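Local coordinates for protein transcriptional regulator, ROK family (Vibrio cholerae O1 biovar eltor, PDB 1Z05) that probably binds DNA to regulate the transcription of genes of carbohydrate metabolism, and holds a zinc ion in its fold, at residues Gly107-Ser112 against Ile122-Leu127; Asp167-Ile172 against Thr208-Phe213; Ala295-Val300 against Ile318-Ile323; Pro309-Thr314 against Asp329-Ala334; Pro358-Ile363 against Lys395-Arg400. All blocks are in the same frame, centred on the assembly; numbering follows the deposited sequence. Where two conformers were deposited one is given.

Contact 1 (Gly107-Ser112 against Ile122-Leu127); sequences GWQFLS and IALHEL
F110 O takes the amide of H125 at 2.9 Å from N to O, a bond straight at the hydrogen (173°), and H125 O accepts F110 N in return at 3.0 Å. S112 and A123 repeat this double exchange, so two hydrogen-bonded pairs set the antiparallel register of a beta hairpin, and L127 N closes its open end on W108 O at 3.0 Å. F110 holds its CG between the backbone N and the carbonyl carbon (chi1 62°), which lays the ring across the neighbouring strand: CB of H125 rests over one face, 3.5 Å from the ring centroid, a CH-pi contact. The two rings lie near parallel but slid apart, with little overlap, and L127 O comes to the phenyl edge. F110 and H125 suit this face because helix 407-418 covers it. On the other face leucines fit: L124 CD1 lies 4.0 Å from L111 CD2 and 3.6 Å from Q109 OE1, the Q109 and L124 side chains crossing at a slant. That amide is buried yet satisfied, since OE1 accepts from D167 N and NE2 donates to Q165 O. The chemistry implies a division of labour: backbone bonds fix the alignment, while side chains, with helix 407-418 on the F110/H125 face, cover the pair.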
# COMPACT_ATOMS: atom_id res chain seq x y z
N GLY A 107 14.84 -0.46 32.56
CA GLY A 107 13.72 -0.27 33.47
C GLY A 107 12.38 -0.31 32.77
O GLY A 107 11.35 -0.60 33.40
N TRP A 108 12.38 -0.01 31.48
CA TRP A 108 11.15 -0.02 30.68
C TRP A 108 10.96 -1.36 30.01
O TRP A 108 11.91 -1.95 29.48
CB TRP A 108 11.20 1.04 29.59
CG TRP A 108 11.30 2.44 30.06
CD1 TRP A 108 12.38 3.27 29.94
CD2 TRP A 108 10.27 3.22 30.67
NE1 TRP A 108 12.09 4.50 30.46
CE2 TRP A 108 10.80 4.50 30.91
CE3 TRP A 108 8.94 2.95 31.04
CZ2 TRP A 108 10.06 5.52 31.52
CZ3 TRP A 108 8.20 3.97 31.65
CH2 TRP A 108 8.77 5.24 31.89
N GLN A 109 9.72 -1.82 30.00
CA GLN A 109 9.38 -3.13 29.49
C GLN A 109 8.05 -3.08 28.74
O GLN A 109 7.34 -2.08 28.78
CB GLN A 109 9.28 -4.13 30.65
CG GLN A 109 10.55 -4.25 31.50
CD GLN A 109 10.33 -5.06 32.75
OE1 GLN A 109 9.22 -5.11 33.26
NE2 GLN A 109 11.38 -5.70 33.25
N PHE A 110 7.73 -4.18 28.05
CA PHE A 110 6.40 -4.38 27.49
C PHE A 110 6.12 -5.88 27.44
O PHE A 110 7.04 -6.69 27.49
CB PHE A 110 6.29 -3.74 26.08
CG PHE A 110 7.23 -4.32 25.05
CD1 PHE A 110 6.86 -5.43 24.29
CD2 PHE A 110 8.48 -3.74 24.81
CE1 PHE A 110 7.71 -5.97 23.32
CE2 PHE A 110 9.33 -4.26 23.83
CZ PHE A 110 8.96 -5.38 23.09
N LEU A 111 4.83 -6.23 27.37
CA LEU A 111 4.41 -7.60 27.14
C LEU A 111 4.14 -7.80 25.66
O LEU A 111 3.57 -6.92 25.00
CB LEU A 111 3.12 -7.92 27.90
CG LEU A 111 3.11 -8.08 29.42
CD1 LEU A 111 1.75 -8.68 29.80
CD2 LEU A 111 4.23 -8.98 29.89
N SER A 112 4.57 -8.94 25.14
CA SER A 112 4.25 -9.33 23.78
C SER A 112 3.64 -10.71 23.88
O SER A 112 4.20 -11.59 24.53
CB SER A 112 5.49 -9.32 22.88
OG SER A 112 5.15 -9.58 21.53
N ILE A 122 3.04 -15.69 26.36
CA ILE A 122 3.21 -14.38 26.97
C ILE A 122 4.70 -14.21 27.23
O ILE A 122 5.32 -15.06 27.86
CB ILE A 122 2.38 -14.22 28.29
CG1 ILE A 122 0.89 -14.45 28.02
CG2 ILE A 122 2.60 -12.82 28.88
CD1 ILE A 122 0.01 -14.56 29.28
N ALA A 123 5.27 -13.13 26.70
CA ALA A 123 6.68 -12.85 26.92
C ALA A 123 6.83 -11.45 27.47
O ALA A 123 6.10 -10.54 27.07
CB ALA A 123 7.47 -13.01 25.62
N LEU A 124 7.75 -11.28 28.40
CA LEU A 124 8.14 -9.96 28.87
C LEU A 124 9.40 -9.55 28.12
O LEU A 124 10.38 -10.31 28.09
CB LEU A 124 8.38 -9.98 30.39
CG LEU A 124 8.90 -8.71 31.07
CD1 LEU A 124 7.84 -7.62 31.11
CD2 LEU A 124 9.38 -9.05 32.48
N HIS A 125 9.36 -8.36 27.51
CA HIS A 125 10.50 -7.83 26.76
C HIS A 125 11.01 -6.55 27.41
O HIS A 125 10.23 -5.81 28.03
CB HIS A 125 10.07 -7.41 25.35
CG HIS A 125 9.82 -8.54 24.39
ND1 HIS A 125 8.79 -9.44 24.54
CD2 HIS A 125 10.42 -8.86 23.22
CE1 HIS A 125 8.80 -10.29 23.53
NE2 HIS A 125 9.79 -9.96 22.72
N GLU A 126 12.31 -6.27 27.27
CA GLU A 126 12.81 -4.93 27.57
C GLU A 126 12.46 -4.05 26.37
O GLU A 126 12.36 -4.54 25.24
CB GLU A 126 14.31 -4.90 27.89
CG GLU A 126 15.26 -5.46 26.82
CD GLU A 126 15.76 -4.42 25.81
OE1 GLU A 126 15.90 -3.22 26.16
OE2 GLU A 126 16.03 -4.82 24.66
N LEU A 127 12.27 -2.76 26.63
CA LEU A 127 11.80 -1.80 25.62
C LEU A 127 12.55 -1.83 24.28
O LEU A 127 11.93 -1.64 23.22
CB LEU A 127 11.78 -0.38 26.21
CG LEU A 127 10.84 0.61 25.51
CD1 LEU A 127 9.37 0.19 25.64
CD2 LEU A 127 11.06 2.03 26.03

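Contact 2 (Asp167-Ile172 against Thr208-Phe213); sequences DRVTSI and TGLPVF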
# COMPACT_ATOMS: atom_id res chain seq x y z
N ASP A 167 8.95 -4.46 35.87
CA ASP A 167 9.35 -3.12 36.27
C ASP A 167 8.30 -2.15 35.71
O ASP A 167 7.14 -2.20 36.11
CB ASP A 167 10.79 -2.83 35.80
CG ASP A 167 11.42 -1.63 36.52
OD1 ASP A 167 10.73 -0.93 37.30
OD2 ASP A 167 12.62 -1.38 36.29
N ARG A 168 8.71 -1.31 34.76
CA ARG A 168 7.82 -0.33 34.15
C ARG A 168 7.27 -0.87 32.83
O ARG A 168 7.87 -0.69 31.77
CB ARG A 168 8.56 1.00 33.92
CG ARG A 168 9.31 1.52 35.15
CD ARG A 168 10.04 2.83 34.87
NE ARG A 168 11.19 2.66 33.97
CZ ARG A 168 12.27 3.45 33.97
NH1 ARG A 168 13.25 3.21 33.11
NH2 ARG A 168 12.37 4.46 34.82
N VAL A 169 6.13 -1.56 32.91
CA VAL A 169 5.49 -2.15 31.73
C VAL A 169 4.68 -1.08 31.02
O VAL A 169 3.75 -0.51 31.59
CB VAL A 169 4.59 -3.34 32.12
CG1 VAL A 169 4.10 -4.08 30.87
CG2 VAL A 169 5.33 -4.29 33.07
N THR A 170 5.03 -0.79 29.78
CA THR A 170 4.46 0.37 29.09
C THR A 170 3.25 0.04 28.23
O THR A 170 2.45 0.92 27.91
CB THR A 170 5.49 0.98 28.14
OG1 THR A 170 5.87 -0.01 27.19
CG2 THR A 170 6.73 1.43 28.91
N SER A 171 3.14 -1.22 27.83
CA SER A 171 2.21 -1.60 26.76
C SER A 171 2.15 -3.12 26.60
O SER A 171 2.99 -3.85 27.15
CB SER A 171 2.67 -0.98 25.43
OG SER A 171 4.02 -1.33 25.17
N ILE A 172 1.16 -3.57 25.83
CA ILE A 172 0.98 -4.96 25.49
C ILE A 172 0.77 -5.07 23.98
O ILE A 172 -0.04 -4.35 23.41
CB ILE A 172 -0.23 -5.59 26.25
CG1 ILE A 172 0.07 -5.67 27.75
CG2 ILE A 172 -0.57 -6.98 25.69
CD1 ILE A 172 -1.13 -5.96 28.65
N THR A 208 -6.29 -3.89 32.08
CA THR A 208 -4.91 -3.56 32.46
C THR A 208 -4.60 -2.05 32.56
O THR A 208 -3.65 -1.66 33.25
CB THR A 208 -3.87 -4.19 31.48
OG1 THR A 208 -3.98 -3.58 30.19
CG2 THR A 208 -4.06 -5.71 31.37
N GLY A 209 -5.38 -1.23 31.87
CA GLY A 209 -5.09 0.20 31.75
C GLY A 209 -3.95 0.53 30.79
O GLY A 209 -3.63 1.69 30.58
N LEU A 210 -3.34 -0.50 30.19
CA LEU A 210 -2.19 -0.33 29.29
C LEU A 210 -2.61 -0.16 27.83
O LEU A 210 -3.60 -0.76 27.42
CB LEU A 210 -1.25 -1.52 29.41
CG LEU A 210 -0.46 -1.71 30.72
CD1 LEU A 210 0.23 -3.08 30.76
CD2 LEU A 210 0.54 -0.59 30.96
N PRO A 211 -1.85 0.63 27.04
CA PRO A 211 -2.10 0.61 25.60
C PRO A 211 -1.85 -0.77 25.01
O PRO A 211 -0.88 -1.45 25.39
CB PRO A 211 -1.08 1.62 25.03
CG PRO A 211 -0.10 1.87 26.12
CD PRO A 211 -0.76 1.56 27.42
N VAL A 212 -2.73 -1.17 24.11
CA VAL A 212 -2.71 -2.49 23.51
C VAL A 212 -2.63 -2.34 21.99
O VAL A 212 -3.37 -1.53 21.40
CB VAL A 212 -3.97 -3.32 23.89
CG1 VAL A 212 -3.85 -4.76 23.39
CG2 VAL A 212 -4.18 -3.31 25.41
N PHE A 213 -1.73 -3.12 21.40
CA PHE A 213 -1.47 -3.16 19.97
C PHE A 213 -1.73 -4.57 19.48
O PHE A 213 -1.04 -5.51 19.88
CB PHE A 213 -0.01 -2.73 19.70
CG PHE A 213 0.29 -1.35 20.19
CD1 PHE A 213 0.09 -0.25 19.37
CD2 PHE A 213 0.70 -1.13 21.51
CE1 PHE A 213 0.32 1.04 19.83
CE2 PHE A 213 0.93 0.15 21.98
CZ PHE A 213 0.75 1.23 21.14
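T208 meets I172 tip to tip, its CG2 4.0 Å from I172 CD1, at the end of helix 200-208. Its hydroxyl does two jobs there: OG1 bonds to I204 O in the last turn and accepts L210 N at 3.1 Å, an ST turn. The turn passes through G209, whose positive phi suits a residue without a side chain. L210 gives the contact much of its apolar area. With CG anti to the carbonyl carbon (chi1 -69°), it sets CD1 3.8 Å from CD1 of I172, crossing that side chain at about a right angle, while CD2 sits 3.3 Å from V169 O. P211, which has no N-H to give, presses CG against T170 O at 3.3 Å and offers its own carbonyl, P211 O accepting I172 N at 3.0 Å. V212 pairs with I172 in parallel register, both side chains facing helix 200-208, where beta-branched residues fit well. F213 N then returns a bond to I172 O at 2.9 Å, and the phenyl turns its edge to S171 CB, beside helix 407-418. Two parallel neighbours joined through a helix make a beta-alpha-beta crossover, consistent with strands 168-176 and 212-216 as fourth and fifth of an actin-like (ASKHA) lobe.

Contact 3 (Ala295-Val300 against Ile318-Ile323); sequences AIRDQV and ISIEDI
I320 carries CG1 anti to its carbonyl carbon and then folds at chi2 (-71°), which swings CD1 back toward helix 293-305, where R297 CG lies 3.8 Å from it. R297 has its own CG anti to the carbonyl carbon (chi1 -64°), so that its aliphatic part crosses I320 at about a right angle, and the extended chi2 carries CD to 3.3 Å from I318 O. The bend at chi3 then turns the guanidinium back toward the preceding turn, NH2 making a weak hydrogen bond to Q294 OE1. An arginine suits this partly exposed margin because its methylenes cover the isoleucine while the charged end leads off toward Q294. Deeper in, I323 reaches out in an extended form: its CD1 is 3.8 Å from V300 CG2, the two side chains sliding past each other in opposite directions. I296, modelled in two conformers, places CG2 near both I320 and I323, and V337 of helix 332-356 backs I296 and V300. S319 OG accepts D322 N at 3.0 Å (158°), and S319 N gives a weak bond to D322 OD2 at 3.3 Å; together they form a capping box. The chemistry implies a join that rests on apolar fit, isoleucines, a valine and the arginine methylenes, while the capping box serves the start of helix 320-328 through S319, whose side chain leaves the backbone away from helix 293-305.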
# COMPACT_ATOMS: atom_id res chain seq x y z
N ALA A 295 -1.21 -29.95 2.18
CA ALA A 295 -1.15 -30.34 0.77
C ALA A 295 0.19 -31.02 0.41
O ALA A 295 0.21 -31.96 -0.38
CB ALA A 295 -1.41 -29.13 -0.15
N ILE A 296 1.28 -30.53 0.99
CA ILE A 296 2.60 -31.13 0.77
C ILE A 296 2.67 -32.54 1.36
O ILE A 296 3.08 -33.49 0.68
CB ILE A 296 3.73 -30.22 1.33
CG1 ILE A 296 3.79 -28.88 0.57
CG2 ILE A 296 5.09 -30.94 1.29
CD1 ILE A 296 3.93 -29.00 -0.94
N ARG A 297 2.26 -32.67 2.62
CA ARG A 297 2.20 -33.98 3.30
C ARG A 297 1.31 -34.96 2.54
O ARG A 297 1.68 -36.13 2.36
CB ARG A 297 1.72 -33.83 4.75
CG ARG A 297 2.65 -33.03 5.64
CD ARG A 297 2.26 -33.11 7.13
NE ARG A 297 0.84 -32.83 7.37
CZ ARG A 297 0.36 -31.69 7.86
NH1 ARG A 297 1.17 -30.68 8.17
NH2 ARG A 297 -0.95 -31.56 8.04
N ASP A 298 0.16 -34.49 2.08
CA ASP A 298 -0.75 -35.30 1.27
C ASP A 298 -0.15 -35.75 -0.06
O ASP A 298 -0.46 -36.85 -0.52
CB ASP A 298 -2.06 -34.54 1.01
CG ASP A 298 -2.98 -34.48 2.23
OD1 ASP A 298 -2.66 -35.08 3.28
OD2 ASP A 298 -4.04 -33.82 2.12
N GLN A 299 0.68 -34.91 -0.67
CA GLN A 299 1.34 -35.26 -1.94
C GLN A 299 2.33 -36.40 -1.73
O GLN A 299 2.35 -37.36 -2.50
CB GLN A 299 2.08 -34.05 -2.51
CG GLN A 299 1.23 -33.12 -3.35
CD GLN A 299 1.94 -31.82 -3.66
OE1 GLN A 299 3.12 -31.82 -4.05
NE2 GLN A 299 1.23 -30.70 -3.51
N VAL A 300 3.13 -36.27 -0.68
CA VAL A 300 4.11 -37.28 -0.30
C VAL A 300 3.39 -38.60 -0.02
O VAL A 300 3.76 -39.64 -0.57
CB VAL A 300 4.94 -36.80 0.93
CG1 VAL A 300 5.79 -37.93 1.51
CG2 VAL A 300 5.81 -35.62 0.54
N ILE A 318 4.34 -38.73 8.65
CA ILE A 318 5.26 -37.82 7.96
C ILE A 318 4.97 -36.35 8.28
O ILE A 318 3.86 -35.87 8.05
CB ILE A 318 5.19 -37.99 6.41
CG1 ILE A 318 5.19 -39.47 6.00
CG2 ILE A 318 6.28 -37.16 5.72
CD1 ILE A 318 6.54 -40.12 5.86
N SER A 319 5.98 -35.65 8.79
CA SER A 319 5.89 -34.21 9.01
C SER A 319 6.61 -33.44 7.90
O SER A 319 7.31 -34.04 7.07
CB SER A 319 6.48 -33.84 10.37
OG SER A 319 7.89 -33.97 10.37
N ILE A 320 6.43 -32.12 7.89
CA ILE A 320 7.15 -31.25 6.97
C ILE A 320 8.65 -31.28 7.28
O ILE A 320 9.48 -31.30 6.36
CB ILE A 320 6.60 -29.79 7.00
CG1 ILE A 320 5.13 -29.76 6.56
CG2 ILE A 320 7.45 -28.86 6.11
CD1 ILE A 320 4.90 -30.03 5.06
N GLU A 321 8.98 -31.30 8.57
CA GLU A 321 10.37 -31.46 9.02
C GLU A 321 11.01 -32.72 8.44
O GLU A 321 12.15 -32.68 7.99
CB GLU A 321 10.45 -31.48 10.55
CG GLU A 321 10.27 -30.12 11.23
CD GLU A 321 8.80 -29.70 11.39
OE1 GLU A 321 7.90 -30.44 10.94
OE2 GLU A 321 8.55 -28.62 11.97
N ASP A 322 10.27 -33.84 8.47
CA ASP A 322 10.74 -35.11 7.90
C ASP A 322 10.99 -35.02 6.40
O ASP A 322 11.99 -35.53 5.90
CB ASP A 322 9.72 -36.24 8.15
CG ASP A 322 9.47 -36.50 9.62
OD1 ASP A 322 10.17 -35.92 10.48
OD2 ASP A 322 8.56 -37.30 9.92
N ILE A 323 10.07 -34.37 5.68
CA ILE A 323 10.20 -34.18 4.24
C ILE A 323 11.43 -33.32 3.92
O ILE A 323 12.20 -33.65 3.00
CB ILE A 323 8.91 -33.55 3.62
CG1 ILE A 323 7.70 -34.46 3.87
CG2 ILE A 323 9.08 -33.34 2.11
CD1 ILE A 323 6.35 -33.76 3.77

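Contact 4 (Pro309-Thr314 against Asp329-Ala334); sequences PSCLAT and DGDPLA
D331 is the tight centre of this contact, its carboxylate gripped from several directions. S310 OG donates a hydrogen bond to D331 OD2 at 2.8 Å, on the syn side though 33° out of the carboxylate plane. From the opposite face of that plane A334 N reaches D331 OD2 at 3.1 Å, the N-cap bond of helix 332-356. The other oxygen is also taken: C311 N meets D331 OD1 at 3.1 Å along a straight N-H (169°), from above the plane. These bonds, on both oxygens, fix the rotation of the group. Aspartate suits the place because two acceptors on a short stem can serve a helix start and a loop at once, and the helix N-terminus would probably favour its negative charge. Serine is equally apt: S310 OG, anti to its backbone N (chi1 178°), donates to D331 and accepts L312 N at 3.0 Å, an ST turn within the type I turn S310-A313. L333 CD2 packs 3.6 Å from S310 CB, and on this buried side L312 CD1 makes a 4.3 Å apolar contact with A334 CB.

The outer side is looser. Here P309 does not reach D331 directly but through a water, which donates to P309 O at 2.7 Å and to D331 OD1 at 2.8 Å and accepts L333 N. C311 is exposed, laying SG against the carboxylate carbon. Before D331, G330, with positive phi, ends helix 320-328 in a Schellman motif; this end, followed at once by an aspartate N-cap, makes a short helix-to-helix link between 320-328 and 332-356, here pinned to the 309-314 loop.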
# COMPACT_ATOMS: atom_id res chain seq x y z
N PRO A 309 9.42 -44.93 -4.93
CA PRO A 309 10.38 -45.27 -3.88
C PRO A 309 10.85 -44.05 -3.09
O PRO A 309 10.99 -42.95 -3.64
CB PRO A 309 11.54 -45.91 -4.65
CG PRO A 309 11.46 -45.34 -6.01
CD PRO A 309 10.01 -45.05 -6.28
N SER A 310 11.08 -44.24 -1.79
CA SER A 310 11.52 -43.15 -0.92
C SER A 310 11.98 -43.71 0.40
O SER A 310 11.49 -44.76 0.84
CB SER A 310 10.38 -42.15 -0.67
OG SER A 310 10.78 -41.12 0.22
N CYS A 311 12.89 -42.99 1.05
CA CYS A 311 13.31 -43.29 2.41
C CYS A 311 12.19 -42.99 3.42
O CYS A 311 12.28 -43.39 4.58
CB CYS A 311 14.58 -42.51 2.75
SG CYS A 311 14.39 -40.71 2.86
N LEU A 312 11.17 -42.27 2.98
CA LEU A 312 10.00 -41.96 3.80
C LEU A 312 8.91 -43.04 3.75
O LEU A 312 7.92 -42.94 4.48
CB LEU A 312 9.40 -40.60 3.39
CG LEU A 312 10.23 -39.33 3.59
CD1 LEU A 312 9.66 -38.16 2.78
CD2 LEU A 312 10.35 -38.94 5.06
N ALA A 313 9.10 -44.05 2.90
CA ALA A 313 8.06 -45.06 2.63
C ALA A 313 7.74 -46.01 3.79
O ALA A 313 6.78 -46.79 3.71
CB ALA A 313 8.42 -45.86 1.37
N THR A 314 8.54 -45.96 4.85
CA THR A 314 8.31 -46.78 6.04
C THR A 314 7.98 -45.92 7.26
O THR A 314 7.67 -46.45 8.33
CB THR A 314 9.52 -47.69 6.37
OG1 THR A 314 10.72 -46.91 6.36
CG2 THR A 314 9.64 -48.83 5.36
N ASP A 329 18.80 -34.37 2.63
CA ASP A 329 19.69 -35.54 2.66
C ASP A 329 19.69 -36.33 1.34
O ASP A 329 20.29 -37.41 1.25
CB ASP A 329 19.35 -36.45 3.84
CG ASP A 329 20.58 -36.92 4.61
OD1 ASP A 329 21.42 -37.65 4.03
OD2 ASP A 329 20.70 -36.55 5.80
N GLY A 330 19.00 -35.80 0.33
CA GLY A 330 19.09 -36.33 -1.03
C GLY A 330 18.05 -37.33 -1.50
O GLY A 330 18.24 -37.98 -2.53
N ASP A 331 16.95 -37.47 -0.76
CA ASP A 331 15.88 -38.39 -1.18
C ASP A 331 15.20 -37.85 -2.43
O ASP A 331 14.61 -36.77 -2.38
CB ASP A 331 14.85 -38.62 -0.06
CG ASP A 331 13.76 -39.59 -0.47
OD1 ASP A 331 14.07 -40.77 -0.74
OD2 ASP A 331 12.58 -39.16 -0.54
N PRO A 332 15.30 -38.57 -3.56
CA PRO A 332 14.75 -38.10 -4.84
C PRO A 332 13.29 -37.66 -4.77
O PRO A 332 12.94 -36.60 -5.31
CB PRO A 332 14.91 -39.31 -5.75
CG PRO A 332 16.11 -40.02 -5.20
CD PRO A 332 15.98 -39.88 -3.71
N LEU A 333 12.44 -38.45 -4.12
CA LEU A 333 11.02 -38.09 -3.98
C LEU A 333 10.80 -36.78 -3.21
O LEU A 333 10.09 -35.90 -3.67
CB LEU A 333 10.21 -39.24 -3.37
CG LEU A 333 8.71 -38.96 -3.14
CD1 LEU A 333 8.03 -38.63 -4.45
CD2 LEU A 333 8.01 -40.15 -2.48
N ALA A 334 11.43 -36.66 -2.04
CA ALA A 334 11.32 -35.45 -1.22
C ALA A 334 11.90 -34.23 -1.94
O ALA A 334 11.31 -33.15 -1.89
CB ALA A 334 12.01 -35.67 0.12
O HOH W 1 13.03 -41.22 -3.28

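Contact 5 (Pro358-Ile363 against Lys395-Arg400); sequences PEKILI and KLVESR
L396 pushes its CD1 into the hollow between I361 and I363, which stand on the same face of the neighbouring strand with one residue between them. The fit is closest at I361, whose CG2 lies 3.5 Å from L396 CD1, while CG1 of I363 stands 4.1 Å from that methyl. L396 gains this reach with CG anti to its backbone N (chi1 -166°). On the other face V397 stands beside L362, the two pointing the same way; their methyls are modelled closer than normal contact, so the exact fit is doubtful. The strands run parallel, exchanging bonds such as V397 N to I361 O at 3.0 Å and I363 N to V397 O at 2.9 Å; with helix 371-385 between them in the chain they form a beta-alpha-beta crossover, at the edge of the second sheet of this actin-like (ASKHA) fold. K360 lays its long chain across V397 at about a right angle, CE 3.9 Å from V397 CG2, its ammonium bound to D233 and H230 O. A lysine suits this partly exposed place, aliphatic along its length and charged at the end. Small S399 nestles CB against I363 O at 3.6 Å, with W221 and E225 of helix 217-228 beside it, and its OG bonds to F401 O.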
# COMPACT_ATOMS: atom_id res chain seq x y z
N PRO A 358 9.44 -5.08 -5.45
CA PRO A 358 10.17 -5.04 -4.18
C PRO A 358 11.68 -5.08 -4.37
O PRO A 358 12.16 -5.53 -5.42
CB PRO A 358 9.70 -6.30 -3.45
CG PRO A 358 9.35 -7.24 -4.54
CD PRO A 358 8.82 -6.40 -5.67
N GLU A 359 12.43 -4.63 -3.36
CA GLU A 359 13.89 -4.66 -3.40
C GLU A 359 14.45 -5.91 -2.73
O GLU A 359 15.65 -6.18 -2.81
CB GLU A 359 14.49 -3.42 -2.73
CG GLU A 359 14.02 -2.09 -3.31
CD GLU A 359 14.43 -0.92 -2.45
OE1 GLU A 359 13.60 -0.42 -1.66
OE2 GLU A 359 15.61 -0.50 -2.55
N LYS A 360 13.58 -6.68 -2.07
CA LYS A 360 14.03 -7.89 -1.37
C LYS A 360 12.89 -8.84 -1.07
O LYS A 360 11.78 -8.42 -0.75
CB LYS A 360 14.74 -7.50 -0.06
CG LYS A 360 15.78 -8.50 0.40
CD LYS A 360 16.58 -7.91 1.54
CE LYS A 360 17.65 -8.86 2.02
NZ LYS A 360 18.32 -8.30 3.22
N ILE A 361 13.18 -10.14 -1.17
CA ILE A 361 12.21 -11.19 -0.86
C ILE A 361 12.74 -12.02 0.30
O ILE A 361 13.85 -12.54 0.23
CB ILE A 361 11.94 -12.14 -2.07
CG1 ILE A 361 11.54 -11.36 -3.33
CG2 ILE A 361 10.88 -13.21 -1.70
CD1 ILE A 361 10.30 -10.50 -3.19
N LEU A 362 11.94 -12.14 1.36
CA LEU A 362 12.27 -13.05 2.46
C LEU A 362 11.30 -14.22 2.50
O LEU A 362 10.11 -14.05 2.27
CB LEU A 362 12.25 -12.34 3.82
CG LEU A 362 12.94 -11.00 4.07
CD1 LEU A 362 13.00 -10.74 5.57
CD2 LEU A 362 14.32 -10.95 3.49
N ILE A 363 11.84 -15.39 2.83
CA ILE A 363 11.07 -16.61 2.97
C ILE A 363 11.08 -17.03 4.44
O ILE A 363 12.13 -17.12 5.07
CB ILE A 363 11.65 -17.74 2.06
CG1 ILE A 363 11.75 -17.26 0.59
CG2 ILE A 363 10.83 -19.02 2.19
CD1 ILE A 363 10.38 -17.03 -0.10
N LYS A 395 17.51 -10.24 -4.07
CA LYS A 395 17.95 -11.26 -3.12
C LYS A 395 16.76 -12.06 -2.62
O LYS A 395 15.73 -11.48 -2.26
CB LYS A 395 18.70 -10.65 -1.94
CG LYS A 395 20.21 -10.85 -1.97
CD LYS A 395 20.87 -10.10 -3.12
CE LYS A 395 22.39 -10.08 -2.98
NZ LYS A 395 22.83 -9.17 -1.87
N LEU A 396 16.92 -13.39 -2.64
CA LEU A 396 15.98 -14.30 -2.00
C LEU A 396 16.63 -14.84 -0.73
O LEU A 396 17.59 -15.60 -0.80
CB LEU A 396 15.64 -15.46 -2.94
CG LEU A 396 14.44 -16.35 -2.59
CD1 LEU A 396 13.15 -15.62 -2.89
CD2 LEU A 396 14.49 -17.63 -3.38
N VAL A 397 16.14 -14.42 0.44
CA VAL A 397 16.80 -14.82 1.69
C VAL A 397 15.86 -15.34 2.77
O VAL A 397 14.67 -15.02 2.80
CB VAL A 397 17.76 -13.71 2.26
CG1 VAL A 397 18.67 -13.12 1.17
CG2 VAL A 397 17.01 -12.61 2.94
N GLU A 398 16.43 -16.16 3.66
CA GLU A 398 15.71 -16.66 4.83
C GLU A 398 15.43 -15.54 5.84
O GLU A 398 16.27 -14.68 6.09
CB GLU A 398 16.52 -17.79 5.49
CG GLU A 398 15.76 -18.51 6.59
CD GLU A 398 16.57 -19.62 7.28
OE1 GLU A 398 17.62 -20.03 6.74
OE2 GLU A 398 16.13 -20.08 8.36
N SER A 399 14.22 -15.57 6.42
CA SER A 399 13.84 -14.64 7.47
C SER A 399 14.69 -14.88 8.71
O SER A 399 15.08 -16.02 8.97
CB SER A 399 12.36 -14.81 7.82
OG SER A 399 12.15 -16.04 8.51
N ARG A 400 14.97 -13.82 9.46
CA ARG A 400 15.67 -13.94 10.75
C ARG A 400 14.83 -14.68 11.80
O ARG A 400 15.35 -15.52 12.55
CB ARG A 400 16.07 -12.54 11.25
CG ARG A 400 16.58 -12.45 12.69
CD ARG A 400 17.87 -13.20 12.90
NE ARG A 400 18.35 -13.12 14.28
CZ ARG A 400 18.04 -13.98 15.25
NH1 ARG A 400 17.22 -15.00 15.02
NH2 ARG A 400 18.54 -13.81 16.47

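Contacts 1 and 2 belong to one sheet: strands 108-116 and 168-176 are neighbours, and Q109 N meets R168 O in a probable hydrogen bond. Contact 1, the hairpin, is the buried one; 2, 3 and 5 are partly buried, and 4, partly buried with exposed residues, lies farthest from the chain centre. Contact 5 occupies the matching position in the other sheet, about 32 Å from contact 2 between centres, both parallel pairs at a sheet edge. Contacts 3 and 4 touch in the helical part, where I318 packs on L312, yet 3 is aliphatic and 4 a polar network with water. Backbone bonds dominate 1 and 5; contact 2 mixes two of them with apolar packing.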